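Alcohol dehydrogenase, zinc-containing (Thermotoga maritima, PDB 1VJ0) probably acts as a zinc-dependent oxidoreductase of the medium-chain alcohol dehydrogenase family, and carries two zinc ions per subunit. Local coordinates at residues Asp160-Ser165 and Ser330-Thr335; His185-Tyr190 and Val213-Leu218; Val200-Gly205 and Gly292-Ala297. All coordinates share one frame; numbering follows the deposited sequence.

Contact 1 (Asp160-Ser165 and Ser330-Thr335); sequences DVLKVS and SHFVKT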
ATOM      1  N   ASP A 160      17.620  -4.163  20.158  1.00 29.39           N
ATOM      2  CA  ASP A 160      16.469  -5.046  19.953  1.00 29.51           C
ATOM      3  C   ASP A 160      16.890  -6.504  20.011  1.00 28.60           C
ATOM      4  O   ASP A 160      17.716  -6.991  19.238  1.00 27.33           O
ATOM      5  CB  ASP A 160      15.759  -4.704  18.652  1.00 30.74           C
ATOM      6  CG  ASP A 160      15.283  -3.239  18.630  1.00 32.82           C
ATOM      7  OD1 ASP A 160      14.741  -2.737  19.635  1.00 34.25           O
ATOM      8  OD2 ASP A 160      15.481  -2.505  17.670  1.00 33.63           O
ATOM      9  N   VAL A 161      16.271  -7.207  20.962  1.00 28.89           N
ATOM     10  CA  VAL A 161      16.612  -8.573  21.266  1.00 29.35           C
ATOM     11  C   VAL A 161      15.380  -9.448  21.088  1.00 29.31           C
ATOM     12  O   VAL A 161      14.222  -9.035  21.335  1.00 27.44           O
ATOM     13  CB  VAL A 161      17.124  -8.660  22.729  1.00 29.97           C
ATOM     14  CG1 VAL A 161      17.496 -10.081  23.081  1.00 29.76           C
ATOM     15  CG2 VAL A 161      18.328  -7.703  22.936  1.00 29.99           C
ATOM     16  N   LEU A 162      15.644 -10.699  20.717  1.00 29.84           N
ATOM     17  CA  LEU A 162      14.632 -11.738  20.685  1.00 29.85           C
ATOM     18  C   LEU A 162      15.209 -13.003  21.367  1.00 29.90           C
ATOM     19  O   LEU A 162      16.260 -13.461  20.976  1.00 27.13           O
ATOM     20  CB  LEU A 162      14.338 -12.046  19.230  1.00 31.10           C
ATOM     21  CG  LEU A 162      13.007 -12.590  18.762  1.00 34.11           C
ATOM     22  CD1 LEU A 162      11.847 -11.734  19.280  1.00 37.53           C
ATOM     23  CD2 LEU A 162      12.959 -12.663  17.215  1.00 33.05           C
ATOM     24  N   LYS A 163      14.507 -13.495  22.390  1.00 28.37           N
ATOM     25  CA  LYS A 163      14.746 -14.766  23.032  1.00 29.84           C
ATOM     26  C   LYS A 163      14.418 -15.882  22.063  1.00 29.31           C
ATOM     27  O   LYS A 163      13.387 -15.830  21.376  1.00 28.15           O
ATOM     28  CB  LYS A 163      13.800 -14.987  24.209  1.00 29.78           C
ATOM     29  CG  LYS A 163      14.313 -14.623  25.522  1.00 33.63           C
ATOM     30  CD  LYS A 163      13.227 -14.769  26.601  1.00 32.45           C
ATOM     31  CE  LYS A 163      13.137 -16.198  27.090  1.00 33.60           C
ATOM     32  NZ  LYS A 163      12.044 -16.270  28.146  1.00 34.43           N
ATOM     33  N   VAL A 164      15.278 -16.897  22.054  1.00 28.84           N
ATOM     34  CA  VAL A 164      15.071 -18.086  21.255  1.00 28.70           C
ATOM     35  C   VAL A 164      15.181 -19.285  22.173  1.00 29.91           C
ATOM     36  O   VAL A 164      15.405 -19.145  23.389  1.00 29.14           O
ATOM     37  CB  VAL A 164      16.057 -18.178  20.067  1.00 28.45           C
ATOM     38  CG1 VAL A 164      15.850 -17.048  19.084  1.00 31.19           C
ATOM     39  CG2 VAL A 164      17.517 -18.244  20.551  1.00 29.54           C
ATOM     40  N   SER A 165      14.989 -20.488  21.635  1.00 31.56           N
ATOM     41  CA  SER A 165      15.036 -21.690  22.454  1.00 32.10           C
ATOM     42  C   SER A 165      16.164 -22.627  22.054  1.00 32.97           C
ATOM     43  O   SER A 165      16.854 -22.405  21.060  1.00 31.98           O
ATOM     44  CB  SER A 165      13.738 -22.441  22.323  1.00 33.05           C
ATOM     45  OG  SER A 165      13.739 -23.189  21.124  1.00 35.54           O
ATOM     46  N   SER A 330      11.840  -4.645  12.262  1.00 27.77           N
ATOM     47  CA  SER A 330      10.718  -5.355  11.681  1.00 27.33           C
ATOM     48  C   SER A 330      11.214  -6.446  10.725  1.00 27.07           C
ATOM     49  O   SER A 330      10.704  -7.565  10.717  1.00 26.21           O
ATOM     50  CB  SER A 330       9.709  -4.409  10.991  1.00 29.01           C
ATOM     51  OG  SER A 330      10.226  -3.900   9.735  1.00 31.49           O
ATOM     52  N   HIS A 331      12.238  -6.160   9.938  1.00 26.36           N
ATOM     53  CA  HIS A 331      12.764  -7.160   9.051  1.00 25.45           C
ATOM     54  C   HIS A 331      13.436  -8.294   9.820  1.00 27.02           C
ATOM     55  O   HIS A 331      13.331  -9.476   9.427  1.00 26.33           O
ATOM     56  CB  HIS A 331      13.773  -6.549   8.076  1.00 23.76           C
ATOM     57  CG  HIS A 331      13.241  -5.409   7.284  1.00 25.13           C
ATOM     58  ND1 HIS A 331      13.884  -4.188   7.225  1.00 22.78           N
ATOM     59  CD2 HIS A 331      12.103  -5.275   6.551  1.00 26.13           C
ATOM     60  CE1 HIS A 331      13.189  -3.364   6.447  1.00 25.37           C
ATOM     61  NE2 HIS A 331      12.099  -3.994   6.030  1.00 23.51           N
ATOM     62  N   PHE A 332      14.152  -7.917  10.876  1.00 27.12           N
ATOM     63  CA  PHE A 332      14.806  -8.853  11.822  1.00 28.18           C
ATOM     64  C   PHE A 332      13.834  -9.950  12.349  1.00 28.72           C
ATOM     65  O   PHE A 332      14.050 -11.157  12.220  1.00 26.58           O
ATOM     66  CB  PHE A 332      15.468  -8.002  12.947  1.00 29.33           C
ATOM     67  CG  PHE A 332      15.861  -8.775  14.183  1.00 29.88           C
ATOM     68  CD1 PHE A 332      16.839  -9.746  14.148  1.00 32.62           C
ATOM     69  CD2 PHE A 332      15.237  -8.531  15.364  1.00 30.53           C
ATOM     70  CE1 PHE A 332      17.186 -10.442  15.335  1.00 32.46           C
ATOM     71  CE2 PHE A 332      15.567  -9.237  16.532  1.00 35.08           C
ATOM     72  CZ  PHE A 332      16.533 -10.181  16.498  1.00 32.15           C
ATOM     73  N   VAL A 333      12.730  -9.506  12.909  1.00 28.94           N
ATOM     74  CA  VAL A 333      11.768 -10.408  13.499  1.00 29.17           C
ATOM     75  C   VAL A 333      11.181 -11.340  12.424  1.00 28.49           C
ATOM     76  O   VAL A 333      11.064 -12.564  12.611  1.00 27.35           O
ATOM     77  CB  VAL A 333      10.661  -9.541  14.181  1.00 30.03           C
ATOM     78  CG1 VAL A 333       9.369 -10.302  14.367  1.00 34.10           C
ATOM     79  CG2 VAL A 333      11.167  -8.960  15.460  1.00 31.84           C
ATOM     80  N   LYS A 334      10.817 -10.777  11.284  1.00 28.92           N
ATOM     81  CA  LYS A 334      10.210 -11.597  10.237  1.00 29.31           C
ATOM     82  C   LYS A 334      11.202 -12.570   9.613  1.00 28.13           C
ATOM     83  O   LYS A 334      10.851 -13.679   9.190  1.00 26.60           O
ATOM     84  CB  LYS A 334       9.549 -10.708   9.187  1.00 30.25           C
ATOM     85  CG  LYS A 334       8.513  -9.792   9.768  1.00 32.06           C
ATOM     86  CD  LYS A 334       7.999  -8.752   8.779  1.00 30.48           C
ATOM     87  CE  LYS A 334       7.086  -7.755   9.515  1.00 36.95           C
ATOM     88  NZ  LYS A 334       6.709  -6.487   8.735  1.00 37.45           N
ATOM     89  N   THR A 335      12.459 -12.159   9.550  1.00 27.60           N
ATOM     90  CA  THR A 335      13.534 -13.048   9.056  1.00 27.26           C
ATOM     91  C   THR A 335      13.752 -14.215  10.021  1.00 27.56           C
ATOM     92  O   THR A 335      13.902 -15.361   9.595  1.00 28.36           O
ATOM     93  CB  THR A 335      14.831 -12.250   8.898  1.00 27.19           C
ATOM     94  OG1 THR A 335      14.644 -11.263   7.867  1.00 29.23           O
ATOM     95  CG2 THR A 335      15.990 -13.133   8.449  1.00 25.31           C
TER

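Contact 2 (His185-Tyr190 and Val213-Leu218); sequences HAFDEY and VIARSL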
ATOM      1  N   HIS A 185      14.121  -7.618   3.607  1.00 26.31           N
ATOM      2  CA  HIS A 185      13.816  -6.237   3.306  1.00 26.91           C
ATOM      3  C   HIS A 185      13.446  -6.123   1.812  1.00 27.21           C
ATOM      4  O   HIS A 185      12.471  -5.458   1.400  1.00 25.25           O
ATOM      5  CB  HIS A 185      15.058  -5.369   3.670  1.00 26.45           C
ATOM      6  CG  HIS A 185      14.893  -3.898   3.444  1.00 25.84           C
ATOM      7  ND1 HIS A 185      15.851  -2.976   3.834  1.00 25.35           N
ATOM      8  CD2 HIS A 185      13.864  -3.177   2.954  1.00 26.21           C
ATOM      9  CE1 HIS A 185      15.436  -1.760   3.522  1.00 28.42           C
ATOM     10  NE2 HIS A 185      14.220  -1.850   3.000  1.00 24.66           N
ATOM     11  N   ALA A 186      14.236  -6.767   0.978  1.00 28.02           N
ATOM     12  CA  ALA A 186      14.043  -6.658  -0.455  1.00 28.42           C
ATOM     13  C   ALA A 186      12.717  -7.148  -0.932  1.00 29.24           C
ATOM     14  O   ALA A 186      12.131  -6.577  -1.848  1.00 30.52           O
ATOM     15  CB  ALA A 186      15.108  -7.441  -1.157  1.00 30.17           C
ATOM     16  N   PHE A 187      12.279  -8.261  -0.361  1.00 28.66           N
ATOM     17  CA  PHE A 187      10.976  -8.859  -0.647  1.00 28.89           C
ATOM     18  C   PHE A 187       9.836  -8.095  -0.017  1.00 29.88           C
ATOM     19  O   PHE A 187       8.762  -7.952  -0.641  1.00 30.15           O
ATOM     20  CB  PHE A 187      10.980 -10.323  -0.216  1.00 28.69           C
ATOM     21  CG  PHE A 187      11.683 -11.230  -1.195  1.00 28.08           C
ATOM     22  CD1 PHE A 187      13.050 -11.437  -1.121  1.00 28.52           C
ATOM     23  CD2 PHE A 187      10.952 -11.912  -2.186  1.00 30.85           C
ATOM     24  CE1 PHE A 187      13.704 -12.266  -2.051  1.00 30.55           C
ATOM     25  CE2 PHE A 187      11.573 -12.751  -3.092  1.00 30.05           C
ATOM     26  CZ  PHE A 187      12.999 -12.902  -3.036  1.00 29.81           C
ATOM     27  N   ASP A 188      10.073  -7.542   1.165  1.00 28.89           N
ATOM     28  CA  ASP A 188       9.051  -6.798   1.904  1.00 29.97           C
ATOM     29  C   ASP A 188       8.673  -5.524   1.166  1.00 30.67           C
ATOM     30  O   ASP A 188       7.586  -5.013   1.363  1.00 30.62           O
ATOM     31  CB  ASP A 188       9.589  -6.421   3.280  1.00 29.00           C
ATOM     32  CG  ASP A 188       8.531  -6.015   4.237  1.00 30.91           C
ATOM     33  OD1 ASP A 188       7.597  -6.814   4.506  1.00 28.78           O
ATOM     34  OD2 ASP A 188       8.599  -4.909   4.816  1.00 31.69           O
ATOM     35  N   GLU A 189       9.564  -4.998   0.329  1.00 30.02           N
ATOM     36  CA  GLU A 189       9.250  -3.765  -0.422  1.00 31.70           C
ATOM     37  C   GLU A 189       8.254  -3.993  -1.582  1.00 31.58           C
ATOM     38  O   GLU A 189       7.650  -3.049  -2.073  1.00 30.72           O
ATOM     39  CB  GLU A 189      10.532  -3.135  -0.971  1.00 32.17           C
ATOM     40  CG  GLU A 189      11.427  -2.542   0.081  1.00 35.15           C
ATOM     41  CD  GLU A 189      10.737  -1.426   0.861  1.00 40.55           C
ATOM     42  OE1 GLU A 189      10.095  -0.535   0.258  1.00 39.59           O
ATOM     43  OE2 GLU A 189      10.773  -1.483   2.089  1.00 49.57           O
ATOM     44  N   TYR A 190       8.093  -5.231  -2.020  1.00 30.51           N
ATOM     45  CA  TYR A 190       7.142  -5.578  -3.099  1.00 31.21           C
ATOM     46  C   TYR A 190       5.677  -5.341  -2.657  1.00 31.65           C
ATOM     47  O   TYR A 190       5.263  -5.882  -1.645  1.00 31.01           O
ATOM     48  CB  TYR A 190       7.306  -7.057  -3.443  1.00 30.19           C
ATOM     49  CG  TYR A 190       6.535  -7.488  -4.670  1.00 30.56           C
ATOM     50  CD1 TYR A 190       6.841  -6.953  -5.917  1.00 31.06           C
ATOM     51  CD2 TYR A 190       5.589  -8.481  -4.605  1.00 28.15           C
ATOM     52  CE1 TYR A 190       6.170  -7.363  -7.055  1.00 30.86           C
ATOM     53  CE2 TYR A 190       4.899  -8.915  -5.741  1.00 29.29           C
ATOM     54  CZ  TYR A 190       5.176  -8.340  -6.949  1.00 30.58           C
ATOM     55  OH  TYR A 190       4.538  -8.761  -8.073  1.00 29.43           O
ATOM     56  N   VAL A 213      14.702 -19.089  -0.296  1.00 27.01           N
ATOM     57  CA  VAL A 213      13.849 -19.550   0.788  1.00 26.89           C
ATOM     58  C   VAL A 213      12.739 -18.542   1.138  1.00 27.50           C
ATOM     59  O   VAL A 213      11.585 -18.937   1.375  1.00 27.68           O
ATOM     60  CB  VAL A 213      14.721 -19.915   2.011  1.00 27.07           C
ATOM     61  CG1 VAL A 213      13.896 -20.225   3.250  1.00 26.51           C
ATOM     62  CG2 VAL A 213      15.636 -21.071   1.661  1.00 28.88           C
ATOM     63  N   ILE A 214      13.049 -17.244   1.101  1.00 26.34           N
ATOM     64  CA  ILE A 214      12.067 -16.225   1.404  1.00 28.14           C
ATOM     65  C   ILE A 214      11.054 -16.229   0.292  1.00 28.18           C
ATOM     66  O   ILE A 214       9.863 -16.223   0.583  1.00 28.26           O
ATOM     67  CB  ILE A 214      12.702 -14.863   1.585  1.00 27.94           C
ATOM     68  CG1 ILE A 214      13.559 -14.846   2.867  1.00 27.60           C
ATOM     69  CG2 ILE A 214      11.689 -13.718   1.581  1.00 30.73           C
ATOM     70  CD1 ILE A 214      14.657 -13.741   2.815  1.00 29.12           C
ATOM     71  N   ALA A 215      11.505 -16.266  -0.956  1.00 27.40           N
ATOM     72  CA  ALA A 215      10.553 -16.282  -2.092  1.00 28.22           C
ATOM     73  C   ALA A 215       9.583 -17.442  -1.977  1.00 28.46           C
ATOM     74  O   ALA A 215       8.380 -17.281  -2.130  1.00 27.57           O
ATOM     75  CB  ALA A 215      11.287 -16.343  -3.442  1.00 27.50           C
ATOM     76  N   ARG A 216      10.128 -18.624  -1.693  1.00 28.45           N
ATOM     77  CA  ARG A 216       9.317 -19.832  -1.510  1.00 29.58           C
ATOM     78  C   ARG A 216       8.332 -19.641  -0.335  1.00 28.98           C
ATOM     79  O   ARG A 216       7.162 -19.930  -0.458  1.00 29.03           O
ATOM     80  CB  ARG A 216      10.207 -21.043  -1.241  1.00 29.20           C
ATOM     81  CG  ARG A 216      10.747 -21.755  -2.449  1.00 33.15           C
ATOM     82  CD  ARG A 216       9.806 -22.881  -3.028  1.00 35.68           C
ATOM     83  NE  ARG A 216       8.838 -22.318  -3.975  1.00 35.55           N
ATOM     84  CZ  ARG A 216       8.952 -22.299  -5.300  1.00 36.77           C
ATOM     85  NH1 ARG A 216      10.008 -22.822  -5.898  1.00 35.39           N
ATOM     86  NH2 ARG A 216       7.993 -21.747  -6.039  1.00 35.97           N
ATOM     87  N   SER A 217       8.817 -19.118   0.784  1.00 27.59           N
ATOM     88  CA  SER A 217       8.007 -18.970   1.976  1.00 28.10           C
ATOM     89  C   SER A 217       6.845 -17.993   1.860  1.00 27.59           C
ATOM     90  O   SER A 217       5.823 -18.196   2.500  1.00 26.22           O
ATOM     91  CB  SER A 217       8.897 -18.573   3.154  1.00 28.41           C
ATOM     92  OG  SER A 217       9.874 -19.571   3.354  1.00 30.41           O
ATOM     93  N   LEU A 218       7.008 -16.980   1.021  1.00 28.20           N
ATOM     94  CA  LEU A 218       5.968 -15.963   0.767  1.00 28.85           C
ATOM     95  C   LEU A 218       4.998 -16.399  -0.339  1.00 28.14           C
ATOM     96  O   LEU A 218       4.007 -15.733  -0.595  1.00 28.99           O
ATOM     97  CB  LEU A 218       6.620 -14.642   0.399  1.00 28.83           C
ATOM     98  CG  LEU A 218       7.506 -14.033   1.494  1.00 31.24           C
ATOM     99  CD1 LEU A 218       8.123 -12.735   1.056  1.00 34.71           C
ATOM    100  CD2 LEU A 218       6.723 -13.850   2.789  1.00 32.43           C
TER

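Contact 3 (Val200-Gly205 and Gly292-Ala297); sequences VIQGAG and GFYSVA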
ATOM      1  N   VAL A 200      13.028 -13.883 -10.082  1.00 27.81           N
ATOM      2  CA  VAL A 200      14.384 -14.170 -10.527  1.00 27.25           C
ATOM      3  C   VAL A 200      15.361 -13.583  -9.528  1.00 28.32           C
ATOM      4  O   VAL A 200      15.263 -12.409  -9.130  1.00 29.19           O
ATOM      5  CB  VAL A 200      14.660 -13.627 -11.942  1.00 27.66           C
ATOM      6  CG1 VAL A 200      16.139 -13.799 -12.339  1.00 30.53           C
ATOM      7  CG2 VAL A 200      13.747 -14.275 -12.969  1.00 26.25           C
ATOM      8  N   ILE A 201      16.307 -14.412  -9.098  1.00 29.18           N
ATOM      9  CA  ILE A 201      17.374 -13.978  -8.235  1.00 28.84           C
ATOM     10  C   ILE A 201      18.684 -14.029  -8.959  1.00 27.86           C
ATOM     11  O   ILE A 201      19.043 -15.058  -9.530  1.00 26.55           O
ATOM     12  CB  ILE A 201      17.421 -14.860  -6.998  1.00 29.86           C
ATOM     13  CG1 ILE A 201      16.122 -14.668  -6.201  1.00 30.94           C
ATOM     14  CG2 ILE A 201      18.658 -14.517  -6.145  1.00 29.59           C
ATOM     15  CD1 ILE A 201      15.854 -15.764  -5.216  1.00 33.29           C
ATOM     16  N   GLN A 202      19.413 -12.913  -8.917  1.00 28.21           N
ATOM     17  CA  GLN A 202      20.756 -12.816  -9.534  1.00 28.11           C
ATOM     18  C   GLN A 202      21.768 -12.946  -8.433  1.00 28.51           C
ATOM     19  O   GLN A 202      21.831 -12.063  -7.558  1.00 29.03           O
ATOM     20  CB  GLN A 202      20.955 -11.476 -10.250  1.00 28.15           C
ATOM     21  CG  GLN A 202      19.922 -11.143 -11.296  1.00 28.42           C
ATOM     22  CD  GLN A 202      20.090  -9.750 -11.842  1.00 28.69           C
ATOM     23  OE1 GLN A 202      19.768  -8.765 -11.161  1.00 29.57           O
ATOM     24  NE2 GLN A 202      20.649  -9.646 -13.059  1.00 25.17           N
ATOM     25  N   GLY A 203      22.555 -14.012  -8.453  1.00 27.98           N
ATOM     26  CA  GLY A 203      23.564 -14.249  -7.435  1.00 28.54           C
ATOM     27  C   GLY A 203      23.135 -15.397  -6.546  1.00 28.59           C
ATOM     28  O   GLY A 203      21.938 -15.601  -6.348  1.00 29.15           O
ATOM     29  N   ALA A 204      24.106 -16.210  -6.118  1.00 27.97           N
ATOM     30  CA  ALA A 204      23.846 -17.403  -5.300  1.00 27.85           C
ATOM     31  C   ALA A 204      24.825 -17.513  -4.150  1.00 27.55           C
ATOM     32  O   ALA A 204      25.334 -18.599  -3.837  1.00 25.78           O
ATOM     33  CB  ALA A 204      23.917 -18.632  -6.177  1.00 29.55           C
ATOM     34  N   GLY A 205      25.187 -16.353  -3.618  1.00 28.10           N
ATOM     35  CA  GLY A 205      25.823 -16.208  -2.305  1.00 28.63           C
ATOM     36  C   GLY A 205      24.741 -16.228  -1.243  1.00 28.27           C
ATOM     37  O   GLY A 205      23.587 -16.428  -1.537  1.00 28.23           O
ATOM     38  N   GLY A 292       6.964  -4.652 -13.836  1.00 27.53           N
ATOM     39  CA  GLY A 292       7.792  -5.417 -12.923  1.00 29.08           C
ATOM     40  C   GLY A 292       8.518  -4.630 -11.830  1.00 28.02           C
ATOM     41  O   GLY A 292       8.648  -3.374 -11.903  1.00 26.98           O
ATOM     42  N   PHE A 293       8.997  -5.366 -10.821  1.00 27.78           N
ATOM     43  CA  PHE A 293       9.670  -4.797  -9.647  1.00 28.17           C
ATOM     44  C   PHE A 293      11.067  -5.359  -9.442  1.00 28.72           C
ATOM     45  O   PHE A 293      11.291  -6.550  -9.410  1.00 29.19           O
ATOM     46  CB  PHE A 293       8.761  -5.041  -8.430  1.00 29.54           C
ATOM     47  CG  PHE A 293       9.088  -4.223  -7.233  1.00 28.99           C
ATOM     48  CD1 PHE A 293      10.169  -4.543  -6.455  1.00 29.66           C
ATOM     49  CD2 PHE A 293       8.256  -3.209  -6.836  1.00 29.10           C
ATOM     50  CE1 PHE A 293      10.458  -3.818  -5.320  1.00 30.25           C
ATOM     51  CE2 PHE A 293       8.517  -2.502  -5.682  1.00 31.47           C
ATOM     52  CZ  PHE A 293       9.647  -2.814  -4.935  1.00 30.31           C
ATOM     53  N   TYR A 294      12.058  -4.489  -9.366  1.00 27.64           N
ATOM     54  CA  TYR A 294      13.434  -4.917  -9.280  1.00 26.68           C
ATOM     55  C   TYR A 294      14.041  -4.358  -7.985  1.00 28.00           C
ATOM     56  O   TYR A 294      14.280  -3.176  -7.905  1.00 27.90           O
ATOM     57  CB  TYR A 294      14.154  -4.350 -10.479  1.00 27.54           C
ATOM     58  CG  TYR A 294      15.491  -4.930 -10.873  1.00 24.72           C
ATOM     59  CD1 TYR A 294      16.204  -5.834 -10.081  1.00 24.38           C
ATOM     60  CD2 TYR A 294      15.983  -4.638 -12.113  1.00 27.10           C
ATOM     61  CE1 TYR A 294      17.434  -6.345 -10.503  1.00 27.42           C
ATOM     62  CE2 TYR A 294      17.199  -5.160 -12.545  1.00 30.32           C
ATOM     63  CZ  TYR A 294      17.913  -6.019 -11.731  1.00 29.78           C
ATOM     64  OH  TYR A 294      19.093  -6.535 -12.223  1.00 29.26           O
ATOM     65  N   SER A 295      14.286  -5.210  -6.987  1.00 27.93           N
ATOM     66  CA  SER A 295      14.934  -4.841  -5.750  1.00 27.69           C
ATOM     67  C   SER A 295      16.407  -5.052  -5.945  1.00 28.40           C
ATOM     68  O   SER A 295      16.839  -6.158  -6.260  1.00 28.32           O
ATOM     69  CB  SER A 295      14.500  -5.700  -4.547  1.00 28.34           C
ATOM     70  OG  SER A 295      13.230  -5.256  -4.061  1.00 30.73           O
ATOM     71  N   VAL A 296      17.171  -3.993  -5.717  1.00 26.84           N
ATOM     72  CA  VAL A 296      18.603  -4.012  -5.883  1.00 28.21           C
ATOM     73  C   VAL A 296      19.254  -3.956  -4.506  1.00 28.41           C
ATOM     74  O   VAL A 296      19.253  -2.924  -3.840  1.00 29.25           O
ATOM     75  CB  VAL A 296      19.069  -2.866  -6.792  1.00 28.32           C
ATOM     76  CG1 VAL A 296      20.524  -2.959  -7.004  1.00 28.63           C
ATOM     77  CG2 VAL A 296      18.325  -2.918  -8.110  1.00 28.97           C
ATOM     78  N   ALA A 297      19.845  -5.073  -4.100  1.00 28.43           N
ATOM     79  CA  ALA A 297      20.337  -5.232  -2.712  1.00 28.99           C
ATOM     80  C   ALA A 297      21.779  -5.718  -2.604  1.00 30.16           C
ATOM     81  O   ALA A 297      22.310  -5.705  -1.524  1.00 30.97           O
ATOM     82  CB  ALA A 297      19.435  -6.137  -1.932  1.00 28.93           C
TER

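Contact 1 (Asp160-Ser165 and Ser330-Thr335)
The ring of Phe332 is the flat group that makes this contact, and its far end does the touching: CZ lies 4.0 Å from Leu162 CB, while CE2 lies 4.1 Å from Asp160 O. Both partners meet the ring obliquely. The other ring of the helix, that of His331, has Ser330 OG over one face, 3.9 Å above the plane and nearer the ring margin than its centre. Phe332 reaches the strand because its CG stands anti to the backbone N (chi1 164°), and the long, rigid side chain then spans a gap too wide for backbones to meet; Asp160 and Phe332 have their CA atoms 9.1 Å apart. Leu162 complements it with an aliphatic chain. Its CB meets the ring, and beyond that the branch CD2 comes within 4.5 Å of Val333 CG2, a loose apolar approach from the next residue of the helix. No hydrogen bond joins the segments, as suits a buried meeting of hydrocarbon groups. Within the helix, Thr335 turns its hydroxyl back: OG1 donates to His331 O at 2.7 Å from above the carbonyl plane, whereas Thr335 N reaches the same oxygen from the opposite face. Two bonds thus grip one carbonyl oxygen of a buried residue. Asp160 uses its carboxylate away from the ring, OD2 bonding to Thr329 OG1 and OD1 forming a salt bridge with Lys119 of the second subunit. Strand 161-164 runs antiparallel to strand 103-106, where Val105 also touches Phe332, and Met177 of helix 170-188 touches Phe332 too. Helix 329-340 thus packs through Phe332 on strands 161-164 and 103-106 and on helix 170-188, with Val120 of the second subunit packed on Val333.

Contact 2 (His185-Tyr190 and Val213-Leu218)
This is a buried, apolar helix-to-helix contact: Phe187, near the end of helix 170-188, packs against Ile214 and Ala215 of helix 206-217 and against Leu218, which follows them, with both helices lying against the parallel sheet. Ile214 CG2 sits over one face of the Phe187 ring in a CH-pi contact, 4.1 Å from its centroid and 28° off the normal. This methyl stands anti to its own backbone N, which carries it toward the Phe187 ring. Further along the ring, Phe187 CE2 touches Ala215 CB at 3.6 Å; the small alanine lets the ring come close to the helix backbone, and Ala215 N lies over a face without being centred on it. One turn on from Ile214, Leu218 CD1 reaches Phe187 CB at 3.9 Å. The Phe187 ring also meets those of Phe270 and Phe194. In the partner helix Ser217 OG returns its hydrogen to Val213 O at 2.7 Å, satisfying a polar group on a buried turn. Strands 198-202 and 222-227 flank helix 206-217 in sequence, forming the right-handed beta-alpha-beta crossover that opens a Rossmann fold, here backed by the long helix 170-188 of the medium-chain dehydrogenase architecture.

Contact 3 (Val200-Gly205 and Gly292-Ala297)
Gln202 and Tyr294 carry the whole contact, and the interaction is a single hydrogen bond. Tyr294 OH donates to Gln202 OE1 at 2.6 Å, a short bond with a C=O...donor angle of 122° and the hydroxyl tilted 22° from the amide's carbonyl plane. The two side chains cross at about a right angle, and the amide plane is turned 51° from the ring, so the phenol meets the amide neither flat nor fully upright. OE1 lies at the ring edge, near its plane, and is also 3.4 Å from Tyr294 CE1. A long side chain is needed on each strand, since strand 268-273 runs between them and the nearest CA atoms, those of Gln202 and Val296, are 9.8 Å apart. Gln202 stays extended beyond CG, and the Tyr294 ring swings to the side opposite its own amide nitrogen, which carries the hydroxyl over to the glutamine. The other end of the amide is used as well: NE2 bonds to Ala280 O, so donor and acceptor are both engaged in a buried place and the amide's rotation is fixed.

The apolar packing is local. Val296, two residues along the same strand, places CG2 4.1 Å above one face of the tyrosine ring, away from its centre, and Ile271 and Phe321 on the neighbouring strands also touch that ring. Backbone shape matters on the first segment. Gly203 adopts backbone angles at which a CB would press against the carbonyl of Gln202, and Gly205 is the N-cap of helix 206-217. A strand, a glycine-rich turn and a helix in this order match the GxGxxG signature of a Rossmann fold, consistent with a probable dinucleotide-binding site.

In the fold
Along the chain the segments come in the order 160-165, 185-190, 200-205, 213-218, 292-297, 330-335, so contact 1 encloses the other two, while contacts 2 and 3 interlock. The centres of contacts 1 and 2 are about 16 Å apart, those of contacts 2 and 3 about 11 Å, and those of contacts 1 and 3 about 24 Å. Helix 170-188 is the bridge: its His185 stacks on His331 of contact 1, and Ala186 O probably accepts from Ser295 OG of contact 3 at 2.8 Å. The series therefore runs from the mixed sheet of the zinc-carrying part to the parallel, Rossmann-type sheet that probably binds the coenzyme, with that helix, carrier of the zinc ligand Cys178, between them.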